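Local coordinates for conserved protein (Methanosarcina mazei, PDB 2NR4) that binds flavin mononucleotide between a beta-barrel domain and a helical C-terminal part, its biological role being unknown, at residues Ala35-Gly38 with Pro42-Ala45; His65-Val70 with Gln132-Asp137; Phe87-Phe92 with Pro97-Tyr102; Glu165-Ala170 with Lys205-Ala210. All coordinates share one frame; numbering follows the deposited sequence.

Interaction 1 of 4, residues Ala35-Gly38 with Pro42-Ala45. With FMN (flavin mononucleotide), chain C.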
# COMPACT_ATOMS: atom_id res chain seq x y z
N ALA A 35 4.57 -13.22 -8.43
CA ALA A 35 4.58 -14.68 -8.38
C ALA A 35 5.83 -15.18 -9.08
O ALA A 35 6.07 -14.77 -10.22
CB ALA A 35 3.38 -15.20 -9.09
N SER A 36 6.59 -16.06 -8.43
CA SER A 36 7.75 -16.70 -9.13
C SER A 36 7.35 -18.12 -9.53
O SER A 36 6.70 -18.83 -8.75
CB SER A 36 9.02 -16.73 -8.26
OG SER A 36 8.76 -17.21 -6.95
N THR A 37 7.75 -18.54 -10.73
CA THR A 37 7.38 -19.88 -11.20
C THR A 37 8.59 -20.38 -12.02
O THR A 37 9.48 -19.59 -12.33
CB THR A 37 6.17 -19.86 -12.15
OG1 THR A 37 6.34 -18.88 -13.21
CG2 THR A 37 4.80 -19.67 -11.42
N GLY A 38 8.59 -21.65 -12.41
CA GLY A 38 9.57 -22.12 -13.40
C GLY A 38 10.77 -22.79 -12.78
O GLY A 38 11.79 -22.16 -12.58
N PRO A 42 13.51 -19.60 -14.24
CA PRO A 42 12.66 -18.80 -13.33
C PRO A 42 12.04 -17.61 -14.03
O PRO A 42 12.69 -16.92 -14.84
CB PRO A 42 13.62 -18.34 -12.24
CG PRO A 42 15.01 -18.35 -12.92
CD PRO A 42 14.94 -19.50 -13.89
N ASN A 43 10.78 -17.36 -13.67
CA ASN A 43 9.99 -16.29 -14.24
C ASN A 43 9.29 -15.58 -13.09
O ASN A 43 8.95 -16.20 -12.06
CB ASN A 43 8.88 -16.90 -15.09
CG ASN A 43 8.06 -15.85 -15.79
OD1 ASN A 43 6.87 -15.60 -15.47
ND2 ASN A 43 8.68 -15.21 -16.75
N ALA A 44 9.09 -14.29 -13.25
CA ALA A 44 8.34 -13.53 -12.23
C ALA A 44 7.26 -12.73 -12.93
O ALA A 44 7.46 -12.22 -14.03
CB ALA A 44 9.29 -12.61 -11.50
N ALA A 45 6.11 -12.56 -12.28
CA ALA A 45 5.04 -11.70 -12.86
C ALA A 45 4.09 -11.26 -11.74
O ALA A 45 3.82 -12.06 -10.86
CB ALA A 45 4.27 -12.50 -13.89
N1 FMN C . -2.28 -11.63 -14.38
C2 FMN C . -2.97 -12.77 -14.03
O2 FMN C . -3.05 -13.69 -14.84
N3 FMN C . -3.59 -12.85 -12.80
C4 FMN C . -3.51 -11.80 -11.90
O4 FMN C . -3.86 -11.94 -10.73
C4A FMN C . -2.80 -10.66 -12.24
N5 FMN C . -2.71 -9.59 -11.37
C5A FMN C . -1.99 -8.45 -11.70
C6 FMN C . -1.89 -7.39 -10.79
C7 FMN C . -1.17 -6.25 -11.12
C7M FMN C . -1.15 -5.11 -10.14
C8 FMN C . -0.56 -6.17 -12.38
C8M FMN C . 0.36 -5.05 -12.73
C9 FMN C . -0.65 -7.22 -13.30
C9A FMN C . -1.37 -8.38 -12.95
N10 FMN C . -1.48 -9.45 -13.84
C10 FMN C . -2.19 -10.58 -13.49
C1' FMN C . -0.95 -9.32 -15.24
C2' FMN C . 0.41 -9.99 -15.31
O2' FMN C . 1.23 -9.50 -14.29
C3' FMN C . 1.05 -9.63 -16.63
O3' FMN C . 0.24 -10.14 -17.67
C4' FMN C . 2.48 -10.15 -16.71
O4' FMN C . 3.04 -9.52 -17.84
C5' FMN C . 2.54 -11.68 -16.87
O5' FMN C . 3.83 -12.08 -17.29
P FMN C . 4.32 -13.62 -17.44
O1P FMN C . 4.05 -13.99 -18.91
O2P FMN C . 3.45 -14.51 -16.54
O3P FMN C . 5.83 -13.64 -17.17
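The beta hairpin that opens the FMN-binding barrel brings Ala-35 to Thr-37, at the end of strand 29-37, against Asn-43 to Ala-45, at the start of strand 43-51. The strands run antiparallel, with an angle of 157° between the short segments. Ala-35 and Ala-45 form one hydrogen-bonded pair: Ala-35 N donates to Ala-45 O at 2.8 Å, and Ala-45 N returns a bond to Ala-35 O at 3.0 Å. Thr-37 and Asn-43 form the other, with Asn-43 N reaching Thr-37 O at 2.9 Å. Between them lies the non-hydrogen-bonded pair Ser-36 and Ala-44, where the CA of Ser-36 sits 3.2 Å from Asn-43 O in a CA-H...O contact.

Side chains of Ala-35, Thr-37, Asn-43 and Ala-45 share one face of the sheet. Those of Thr-37 and Asn-43 lie side by side, with Thr-37 OG1 3.7 Å from Asn-43 CB; this hydroxyl is hydrogen-bonded to Asn-69 of helix 65-73. With CG anti to the backbone N (chi1 -176°), the Asn-43 side chain extends toward the FMN phosphate, and Ala-45 CB packs 3.4 Å from FMN O2P. The other face carries Ser-36, whose hydroxyl is hydrogen-bonded to Pro-111 O, and Ala-44; Phe-100 packs against both. One face of a two-stranded antiparallel hairpin thus supplies part of the phosphate site in an FMN-binding beta barrel.

Interaction 2 of 4, residues His65-Val70 with Gln132-Asp137. With FMN (flavin mononucleotide), chain C.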
# COMPACT_ATOMS: atom_id res chain seq x y z
N HIS A 65 3.43 -16.63 -19.23
CA HIS A 65 4.45 -17.56 -18.80
C HIS A 65 4.09 -18.21 -17.45
O HIS A 65 4.32 -19.41 -17.23
CB HIS A 65 5.83 -16.91 -18.84
CG HIS A 65 6.53 -17.09 -20.16
ND1 HIS A 65 6.87 -18.33 -20.67
CD2 HIS A 65 6.93 -16.18 -21.09
CE1 HIS A 65 7.48 -18.18 -21.83
NE2 HIS A 65 7.52 -16.89 -22.12
N THR A 66 3.53 -17.42 -16.53
CA THR A 66 3.07 -17.96 -15.24
C THR A 66 2.06 -19.07 -15.45
O THR A 66 2.12 -20.13 -14.81
CB THR A 66 2.41 -16.83 -14.41
OG1 THR A 66 3.34 -15.77 -14.28
CG2 THR A 66 2.01 -17.31 -13.04
N TRP A 67 1.10 -18.82 -16.33
CA TRP A 67 0.10 -19.84 -16.69
C TRP A 67 0.75 -21.14 -17.20
O TRP A 67 0.44 -22.25 -16.71
CB TRP A 67 -0.87 -19.25 -17.72
CG TRP A 67 -1.76 -20.21 -18.38
CD1 TRP A 67 -2.93 -20.70 -17.89
CD2 TRP A 67 -1.59 -20.80 -19.69
NE1 TRP A 67 -3.50 -21.57 -18.80
CE2 TRP A 67 -2.70 -21.64 -19.91
CE3 TRP A 67 -0.60 -20.71 -20.68
CZ2 TRP A 67 -2.87 -22.37 -21.10
CZ3 TRP A 67 -0.77 -21.43 -21.87
CH2 TRP A 67 -1.89 -22.25 -22.06
N GLU A 68 1.68 -21.02 -18.15
CA GLU A 68 2.34 -22.17 -18.74
C GLU A 68 3.09 -22.96 -17.67
O GLU A 68 3.02 -24.18 -17.65
CB GLU A 68 3.28 -21.72 -19.88
CG GLU A 68 3.67 -22.85 -20.85
CD GLU A 68 4.69 -22.41 -21.91
OE1 GLU A 68 4.93 -21.18 -22.05
OE2 GLU A 68 5.25 -23.31 -22.58
N ASN A 69 3.75 -22.27 -16.74
CA ASN A 69 4.52 -22.95 -15.70
C ASN A 69 3.62 -23.65 -14.67
O ASN A 69 3.94 -24.74 -14.20
CB ASN A 69 5.48 -21.99 -14.99
CG ASN A 69 6.63 -21.52 -15.87
OD1 ASN A 69 6.97 -22.16 -16.86
ND2 ASN A 69 7.25 -20.40 -15.50
N VAL A 70 2.49 -23.02 -14.34
CA VAL A 70 1.54 -23.65 -13.43
C VAL A 70 0.92 -24.91 -14.02
O VAL A 70 0.85 -25.97 -13.37
CB VAL A 70 0.49 -22.65 -12.99
CG1 VAL A 70 -0.66 -23.37 -12.28
CG2 VAL A 70 1.17 -21.61 -12.03
N GLN A 132 -11.72 -17.01 -19.64
CA GLN A 132 -10.46 -17.05 -20.36
C GLN A 132 -9.29 -17.11 -19.35
O GLN A 132 -8.20 -16.54 -19.56
CB GLN A 132 -10.40 -15.88 -21.35
CG GLN A 132 -11.78 -15.66 -22.04
CD GLN A 132 -11.71 -15.22 -23.49
OE1 GLN A 132 -10.71 -14.64 -23.94
NE2 GLN A 132 -12.79 -15.48 -24.24
N SER A 133 -9.56 -17.83 -18.26
CA SER A 133 -8.65 -17.92 -17.12
C SER A 133 -8.46 -19.34 -16.65
O SER A 133 -9.31 -20.21 -16.87
CB SER A 133 -9.18 -17.10 -15.94
OG SER A 133 -8.73 -15.76 -16.03
N LEU A 134 -7.31 -19.58 -16.02
CA LEU A 134 -7.09 -20.81 -15.31
C LEU A 134 -7.13 -20.47 -13.83
O LEU A 134 -6.36 -19.61 -13.37
CB LEU A 134 -5.74 -21.38 -15.68
CG LEU A 134 -5.36 -22.63 -14.87
CD1 LEU A 134 -6.12 -23.87 -15.42
CD2 LEU A 134 -3.85 -22.81 -14.90
N VAL A 135 -8.01 -21.13 -13.10
CA VAL A 135 -8.10 -20.94 -11.65
C VAL A 135 -7.43 -22.16 -11.00
O VAL A 135 -7.58 -23.29 -11.48
CB VAL A 135 -9.53 -20.77 -11.21
CG1 VAL A 135 -9.62 -20.53 -9.70
CG2 VAL A 135 -10.18 -19.61 -11.97
N ALA A 136 -6.68 -21.88 -9.94
CA ALA A 136 -6.05 -22.91 -9.09
C ALA A 136 -6.13 -22.51 -7.63
O ALA A 136 -5.89 -21.34 -7.28
CB ALA A 136 -4.59 -23.11 -9.49
N ASP A 137 -6.44 -23.46 -6.75
CA ASP A 137 -6.29 -23.22 -5.32
C ASP A 137 -4.84 -23.46 -4.93
O ASP A 137 -4.10 -24.12 -5.70
CB ASP A 137 -7.25 -24.11 -4.53
CG ASP A 137 -8.66 -23.99 -5.02
OD1 ASP A 137 -9.16 -22.84 -5.08
OD2 ASP A 137 -9.29 -25.01 -5.40
N1 FMN C . -2.28 -11.63 -14.38
C2 FMN C . -2.97 -12.77 -14.03
O2 FMN C . -3.05 -13.69 -14.84
N3 FMN C . -3.59 -12.85 -12.80
C4 FMN C . -3.51 -11.80 -11.90
O4 FMN C . -3.86 -11.94 -10.73
C4A FMN C . -2.80 -10.66 -12.24
N5 FMN C . -2.71 -9.59 -11.37
C5A FMN C . -1.99 -8.45 -11.70
C6 FMN C . -1.89 -7.39 -10.79
C7 FMN C . -1.17 -6.25 -11.12
C7M FMN C . -1.15 -5.11 -10.14
C8 FMN C . -0.56 -6.17 -12.38
C8M FMN C . 0.36 -5.05 -12.73
C9 FMN C . -0.65 -7.22 -13.30
C9A FMN C . -1.37 -8.38 -12.95
N10 FMN C . -1.48 -9.45 -13.84
C10 FMN C . -2.19 -10.58 -13.49
C1' FMN C . -0.95 -9.32 -15.24
C2' FMN C . 0.41 -9.99 -15.31
O2' FMN C . 1.23 -9.50 -14.29
C3' FMN C . 1.05 -9.63 -16.63
O3' FMN C . 0.24 -10.14 -17.67
C4' FMN C . 2.48 -10.15 -16.71
O4' FMN C . 3.04 -9.52 -17.84
C5' FMN C . 2.54 -11.68 -16.87
O5' FMN C . 3.83 -12.08 -17.29
P FMN C . 4.32 -13.62 -17.44
O1P FMN C . 4.05 -13.99 -18.91
O2P FMN C . 3.45 -14.51 -16.54
O3P FMN C . 5.83 -13.64 -17.17
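Trp-67 and Leu-134 meet at close range, the indole presenting its edge to the leucine. Leu-134 CB lies near the ring plane, 3.6 Å from Trp-67 CD1, and Leu-134 CD2 follows at 3.8 Å from the same CD1. The two side chains cross at about a right angle. Because CG of Trp-67 stands anti to the backbone N (chi1 168°), the indole swings out from the helix to the strand. Packing is looser one turn on, where Val-70 CG1 comes no nearer than 4.2 Å to Leu-134 CD2. No hydrogen bond crosses between the segments.

The contact lays helix 65-73 against strand 133-145 of the six-stranded antiparallel barrel. Leu-134 pairs through its backbone with Leu-60 of strand 57-61, and Val-70 also packs on Leu-60, so the helix rests on two neighbouring strands. The buried side is formed by Val-70 and Leu-134, whereas Trp-67 remains partly exposed.

At its N-terminal end the same helix receives the FMN phosphate. His-65 N donates to FMN O1P at 2.7 Å in a nearly straight bond (165°). FMN O2P is gripped twice by Thr-66, from its backbone N at 2.9 Å and from its hydroxyl OG1 at 2.6 Å. Both backbone donors belong to the first turn, where the helix dipole would probably favour the phosphate charge. His-65 is an exposed residue, whereas Thr-66 is buried, its side chain against Ala-45.

Interaction 3 of 4, residues Phe87-Phe92 with Pro97-Tyr102. With FMN (flavin mononucleotide), chain C.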
# COMPACT_ATOMS: atom_id res chain seq x y z
N PHE A 87 8.10 -4.39 -9.38
CA PHE A 87 6.81 -4.60 -9.99
C PHE A 87 6.74 -4.34 -11.48
O PHE A 87 6.12 -5.08 -12.24
CB PHE A 87 5.72 -3.72 -9.31
CG PHE A 87 4.86 -4.47 -8.39
CD1 PHE A 87 3.74 -5.14 -8.86
CD2 PHE A 87 5.16 -4.53 -7.04
CE1 PHE A 87 2.94 -5.84 -8.00
CE2 PHE A 87 4.36 -5.23 -6.19
CZ PHE A 87 3.26 -5.90 -6.69
N VAL A 88 7.29 -3.20 -11.90
CA VAL A 88 7.16 -2.81 -13.28
C VAL A 88 8.10 -3.69 -14.10
O VAL A 88 7.72 -4.16 -15.14
CB VAL A 88 7.47 -1.31 -13.47
CG1 VAL A 88 7.53 -0.95 -14.95
CG2 VAL A 88 6.38 -0.44 -12.77
N ARG A 89 9.30 -3.92 -13.61
CA ARG A 89 10.24 -4.80 -14.34
C ARG A 89 9.67 -6.20 -14.51
O ARG A 89 9.80 -6.79 -15.58
CB ARG A 89 11.57 -4.88 -13.60
CG ARG A 89 12.38 -3.57 -13.68
CD ARG A 89 13.79 -3.74 -13.17
NE ARG A 89 14.44 -4.89 -13.82
CZ ARG A 89 14.99 -5.92 -13.18
NH1 ARG A 89 15.03 -5.99 -11.85
NH2 ARG A 89 15.51 -6.91 -13.91
N SER A 90 9.06 -6.75 -13.46
CA SER A 90 8.49 -8.10 -13.61
C SER A 90 7.27 -8.12 -14.53
O SER A 90 6.89 -9.15 -15.08
CB SER A 90 8.16 -8.72 -12.26
OG SER A 90 7.10 -8.01 -11.68
N THR A 91 6.62 -6.97 -14.70
CA THR A 91 5.46 -6.93 -15.59
C THR A 91 5.86 -6.89 -17.05
O THR A 91 5.26 -7.58 -17.87
CB THR A 91 4.58 -5.67 -15.33
OG1 THR A 91 4.12 -5.70 -14.00
CG2 THR A 91 3.39 -5.61 -16.31
N PHE A 92 6.84 -6.05 -17.38
CA PHE A 92 7.15 -5.74 -18.77
C PHE A 92 8.45 -6.34 -19.26
O PHE A 92 8.80 -6.16 -20.44
CB PHE A 92 7.20 -4.23 -18.98
CG PHE A 92 5.87 -3.56 -18.75
CD1 PHE A 92 4.81 -3.74 -19.64
CD2 PHE A 92 5.67 -2.77 -17.63
CE1 PHE A 92 3.57 -3.14 -19.40
CE2 PHE A 92 4.44 -2.18 -17.40
CZ PHE A 92 3.40 -2.36 -18.28
N PRO A 97 17.93 -14.65 -14.16
CA PRO A 97 18.05 -15.71 -13.17
C PRO A 97 18.83 -15.36 -11.90
O PRO A 97 18.54 -15.96 -10.86
CB PRO A 97 18.72 -16.87 -13.96
CG PRO A 97 18.30 -16.59 -15.40
CD PRO A 97 18.32 -15.11 -15.52
N SER A 98 19.73 -14.36 -11.95
CA SER A 98 20.49 -13.95 -10.74
C SER A 98 19.65 -13.24 -9.67
O SER A 98 20.11 -13.01 -8.54
CB SER A 98 21.73 -13.10 -11.07
OG SER A 98 21.48 -12.07 -12.02
N GLU A 99 18.42 -12.89 -10.03
CA GLU A 99 17.52 -12.19 -9.12
C GLU A 99 16.74 -13.16 -8.24
O GLU A 99 15.97 -12.75 -7.37
CB GLU A 99 16.58 -11.31 -9.96
CG GLU A 99 17.37 -10.32 -10.80
CD GLU A 99 16.53 -9.27 -11.47
OE1 GLU A 99 16.56 -9.17 -12.72
OE2 GLU A 99 15.84 -8.52 -10.74
N PHE A 100 16.90 -14.44 -8.49
CA PHE A 100 16.18 -15.48 -7.79
C PHE A 100 17.13 -16.28 -6.91
O PHE A 100 18.35 -16.35 -7.19
CB PHE A 100 15.55 -16.44 -8.78
CG PHE A 100 14.56 -15.80 -9.71
CD1 PHE A 100 13.20 -15.82 -9.42
CD2 PHE A 100 14.99 -15.17 -10.89
CE1 PHE A 100 12.27 -15.24 -10.30
CE2 PHE A 100 14.07 -14.57 -11.80
CZ PHE A 100 12.70 -14.61 -11.49
N GLU A 101 16.56 -16.94 -5.92
CA GLU A 101 17.27 -17.91 -5.11
C GLU A 101 16.38 -19.13 -4.93
O GLU A 101 15.15 -19.06 -5.15
CB GLU A 101 17.75 -17.29 -3.79
CG GLU A 101 16.69 -17.05 -2.72
CD GLU A 101 17.28 -16.33 -1.48
OE1 GLU A 101 18.54 -16.24 -1.38
OE2 GLU A 101 16.51 -15.87 -0.62
N TYR A 102 16.99 -20.26 -4.56
CA TYR A 102 16.26 -21.51 -4.44
C TYR A 102 16.04 -21.94 -2.99
O TYR A 102 16.93 -21.87 -2.14
CB TYR A 102 16.87 -22.63 -5.33
CG TYR A 102 16.75 -22.23 -6.77
CD1 TYR A 102 15.81 -22.81 -7.61
CD2 TYR A 102 17.50 -21.18 -7.24
CE1 TYR A 102 15.69 -22.36 -8.94
CE2 TYR A 102 17.38 -20.72 -8.53
CZ TYR A 102 16.48 -21.30 -9.37
OH TYR A 102 16.42 -20.77 -10.63
N1 FMN C . -2.28 -11.63 -14.38
C2 FMN C . -2.97 -12.77 -14.03
O2 FMN C . -3.05 -13.69 -14.84
N3 FMN C . -3.59 -12.85 -12.80
C4 FMN C . -3.51 -11.80 -11.90
O4 FMN C . -3.86 -11.94 -10.73
C4A FMN C . -2.80 -10.66 -12.24
N5 FMN C . -2.71 -9.59 -11.37
C5A FMN C . -1.99 -8.45 -11.70
C6 FMN C . -1.89 -7.39 -10.79
C7 FMN C . -1.17 -6.25 -11.12
C7M FMN C . -1.15 -5.11 -10.14
C8 FMN C . -0.56 -6.17 -12.38
C8M FMN C . 0.36 -5.05 -12.73
C9 FMN C . -0.65 -7.22 -13.30
C9A FMN C . -1.37 -8.38 -12.95
N10 FMN C . -1.48 -9.45 -13.84
C10 FMN C . -2.19 -10.58 -13.49
C1' FMN C . -0.95 -9.32 -15.24
C2' FMN C . 0.41 -9.99 -15.31
O2' FMN C . 1.23 -9.50 -14.29
C3' FMN C . 1.05 -9.63 -16.63
O3' FMN C . 0.24 -10.14 -17.67
C4' FMN C . 2.48 -10.15 -16.71
O4' FMN C . 3.04 -9.52 -17.84
C5' FMN C . 2.54 -11.68 -16.87
O5' FMN C . 3.83 -12.08 -17.29
P FMN C . 4.32 -13.62 -17.44
O1P FMN C . 4.05 -13.99 -18.91
O2P FMN C . 3.45 -14.51 -16.54
O3P FMN C . 5.83 -13.64 -17.17
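Glu-99 OE1 is gripped by two groups: the guanidinium nitrogen Arg-89 NH2, at 2.8 Å, and the backbone N of Val-96. The first bond belongs to a bidentate, end-on salt bridge joining helix 84-92 to the short 3-10 turn 97-99, which leads into the two-stranded antiparallel sheet of 100-103 and 110-113. The second arm of the salt bridge runs from Arg-89 NH1 to Glu-99 OE2 at 2.9 Å. The two arms use separate nitrogens and separate oxygens, and the planes of guanidinium and carboxylate lie only 13° apart. The NH2 bond is almost straight (175°) and enters on the syn lone pair of OE1; the NH1 bond meets OE2 on the syn side as well, although somewhat out of the carboxylate plane. Such a nearly coplanar, paired grip limits rotation of both end groups.

The side chains approach from opposite directions. Arg-89 bends at chi3 (51°) to turn its guanidinium edge to the acid, whereas Glu-99 stays extended beyond CG. Both residues are partly exposed, and this is a surface contact, with the arginine chain also packing on Leu-95.

Another side of helix 84-92 serves the flavin and the C-terminal helices. Val-88 touches Thr-167 and Phe-92 touches Ala-170, while Thr-91 meets Pro-46 of the barrel. Near the end of the helix, the hydroxyl Thr-91 OG1 donates to Phe-87 O at 2.7 Å. The carbonyl oxygen Thr-91 O accepts a hydrogen bond from the ribityl hydroxyl FMN O4' at 2.9 Å.

Interaction 4 of 4, residues Glu165-Ala170 with Lys205-Ala210. With FMN (flavin mononucleotide), chain C.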
# COMPACT_ATOMS: atom_id res chain seq x y z
N GLU A 165 -1.57 0.93 -10.31
CA GLU A 165 -2.68 1.16 -11.22
C GLU A 165 -2.17 1.36 -12.64
O GLU A 165 -2.71 0.75 -13.58
CB GLU A 165 -3.54 2.37 -10.78
CG GLU A 165 -4.25 2.13 -9.44
CD GLU A 165 -5.17 0.91 -9.44
OE1 GLU A 165 -5.94 0.74 -10.40
OE2 GLU A 165 -5.10 0.09 -8.50
N ALA A 166 -1.13 2.18 -12.79
CA ALA A 166 -0.58 2.47 -14.14
C ALA A 166 -0.12 1.20 -14.83
O ALA A 166 -0.26 1.08 -16.07
CB ALA A 166 0.57 3.48 -14.06
N THR A 167 0.46 0.27 -14.08
CA THR A 167 0.90 -1.02 -14.66
C THR A 167 -0.32 -1.82 -15.15
O THR A 167 -0.28 -2.37 -16.24
CB THR A 167 1.77 -1.87 -13.68
OG1 THR A 167 0.97 -2.30 -12.56
CG2 THR A 167 2.93 -1.05 -13.16
N VAL A 168 -1.42 -1.81 -14.40
CA VAL A 168 -2.64 -2.49 -14.85
C VAL A 168 -3.12 -1.85 -16.17
O VAL A 168 -3.29 -2.54 -17.20
CB VAL A 168 -3.73 -2.49 -13.75
CG1 VAL A 168 -5.00 -3.28 -14.21
CG2 VAL A 168 -3.19 -3.15 -12.52
N HIS A 169 -3.28 -0.54 -16.17
CA HIS A 169 -3.75 0.14 -17.38
C HIS A 169 -2.81 0.02 -18.58
O HIS A 169 -3.27 -0.13 -19.72
CB HIS A 169 -4.14 1.59 -17.06
CG HIS A 169 -5.25 1.68 -16.06
ND1 HIS A 169 -6.41 0.94 -16.17
CD2 HIS A 169 -5.36 2.38 -14.91
CE1 HIS A 169 -7.19 1.21 -15.15
NE2 HIS A 169 -6.58 2.07 -14.36
N ALA A 170 -1.50 0.06 -18.34
CA ALA A 170 -0.55 -0.18 -19.39
C ALA A 170 -0.72 -1.55 -20.04
O ALA A 170 -0.59 -1.67 -21.26
CB ALA A 170 0.91 0.05 -18.90
N LYS A 205 8.84 5.87 -15.40
CA LYS A 205 9.68 5.97 -16.59
C LYS A 205 9.79 4.62 -17.30
O LYS A 205 9.72 4.54 -18.54
CB LYS A 205 11.07 6.49 -16.22
CG LYS A 205 11.61 7.63 -17.12
CD LYS A 205 12.93 8.22 -16.56
CE LYS A 205 13.00 9.76 -16.68
NZ LYS A 205 13.90 10.32 -17.77
N LEU A 206 9.92 3.54 -16.52
CA LEU A 206 9.95 2.21 -17.10
C LEU A 206 8.66 1.81 -17.80
O LEU A 206 8.71 1.09 -18.82
CB LEU A 206 10.37 1.15 -16.07
CG LEU A 206 11.79 1.24 -15.49
CD1 LEU A 206 11.98 0.04 -14.57
CD2 LEU A 206 12.89 1.22 -16.58
N ILE A 207 7.52 2.23 -17.27
CA ILE A 207 6.22 1.98 -17.92
C ILE A 207 6.14 2.64 -19.31
O ILE A 207 5.70 2.01 -20.29
CB ILE A 207 4.99 2.39 -17.04
CG1 ILE A 207 4.86 1.43 -15.84
CG2 ILE A 207 3.71 2.29 -17.83
CD1 ILE A 207 3.97 1.90 -14.67
N TYR A 208 6.56 3.91 -19.35
CA TYR A 208 6.63 4.71 -20.57
C TYR A 208 7.53 4.07 -21.63
O TYR A 208 7.09 3.84 -22.76
CB TYR A 208 7.05 6.14 -20.22
CG TYR A 208 5.91 7.00 -19.77
CD1 TYR A 208 5.17 6.69 -18.63
CD2 TYR A 208 5.57 8.14 -20.47
CE1 TYR A 208 4.13 7.49 -18.21
CE2 TYR A 208 4.51 8.96 -20.06
CZ TYR A 208 3.79 8.62 -18.93
OH TYR A 208 2.73 9.42 -18.52
N GLU A 209 8.79 3.78 -21.24
CA GLU A 209 9.73 3.03 -22.09
C GLU A 209 9.14 1.71 -22.61
O GLU A 209 9.32 1.38 -23.78
CB GLU A 209 11.04 2.74 -21.36
CG GLU A 209 11.85 3.96 -20.99
CD GLU A 209 13.05 3.63 -20.09
OE1 GLU A 209 13.45 2.43 -19.99
OE2 GLU A 209 13.59 4.57 -19.47
N ALA A 210 8.44 0.96 -21.76
CA ALA A 210 7.82 -0.30 -22.17
C ALA A 210 6.74 -0.07 -23.22
O ALA A 210 6.50 -0.95 -24.07
CB ALA A 210 7.23 -1.04 -20.97
N1 FMN C . -2.28 -11.63 -14.38
C2 FMN C . -2.97 -12.77 -14.03
O2 FMN C . -3.05 -13.69 -14.84
N3 FMN C . -3.59 -12.85 -12.80
C4 FMN C . -3.51 -11.80 -11.90
O4 FMN C . -3.86 -11.94 -10.73
C4A FMN C . -2.80 -10.66 -12.24
N5 FMN C . -2.71 -9.59 -11.37
C5A FMN C . -1.99 -8.45 -11.70
C6 FMN C . -1.89 -7.39 -10.79
C7 FMN C . -1.17 -6.25 -11.12
C7M FMN C . -1.15 -5.11 -10.14
C8 FMN C . -0.56 -6.17 -12.38
C8M FMN C . 0.36 -5.05 -12.73
C9 FMN C . -0.65 -7.22 -13.30
C9A FMN C . -1.37 -8.38 -12.95
N10 FMN C . -1.48 -9.45 -13.84
C10 FMN C . -2.19 -10.58 -13.49
C1' FMN C . -0.95 -9.32 -15.24
C2' FMN C . 0.41 -9.99 -15.31
O2' FMN C . 1.23 -9.50 -14.29
C3' FMN C . 1.05 -9.63 -16.63
O3' FMN C . 0.24 -10.14 -17.67
C4' FMN C . 2.48 -10.15 -16.71
O4' FMN C . 3.04 -9.52 -17.84
C5' FMN C . 2.54 -11.68 -16.87
O5' FMN C . 3.83 -12.08 -17.29
P FMN C . 4.32 -13.62 -17.44
O1P FMN C . 4.05 -13.99 -18.91
O2P FMN C . 3.45 -14.51 -16.54
O3P FMN C . 5.83 -13.64 -17.17
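Apolar contact alone joins the two helical segments, and Ile-207 carries all of it from the side of residues 205-210. Its CD1 methyl reaches between two residues of the other helix, lying 3.8 Å from Ala-166 CB and 3.5 Å from Thr-167 CG2. The latter pair is tighter than usual for carbons, and the two side chains cross at about a right angle. The branch methyl Ile-207 CG2 turns to the next helical turn and rests 3.7 Å from Ala-170 CB. With CG1 anti to the carbonyl carbon (chi1 -70°) and CG2 anti to the backbone N, the two arms of the isoleucine serve successive turns. The two segments run nearly parallel (7°), their axes 10.6 Å apart, and Ile-207 bridges the gap to the alanine methyls.

Polar bonds lie outside this interface. Thr-167 OG1 is hydrogen-bonded to Leu-164 O within its own helix, leaving its methyl to meet Ile-207. Glu-165 forms a salt bridge with Arg-158 of the second subunit, so helix 158-176 takes part in the dimer.

Contact with the cofactor comes from the same helix. Val-168 CG2 packs 3.7 Å from the flavin methyl FMN C7M, at the dimethylbenzene end of the isoalloxazine. The first and last helices of a C-terminal three-helix unit are thus packed side by side, the first of them lining the FMN pocket.

From the N terminus, interaction 1 closes first, a short hairpin loop between the opening strands of the barrel. Interaction 2 then opens at helix 65-73 and closes a loop of some sixty residues on strand 133-145; nested inside it is interaction 3, which spans the short loop after helix 84-92. Interaction 4 follows in series, tying the first and last helices of the C-terminal part. Interaction 1 touches interaction 2 where Gly-38 packs on Asn-69, and interaction 3 where Pro-42 meets Tyr-102. Helix 84-92 in turn packs Phe-92 on Ala-210 of interaction 4, linking barrel to helices. All four have a segment beside FMN.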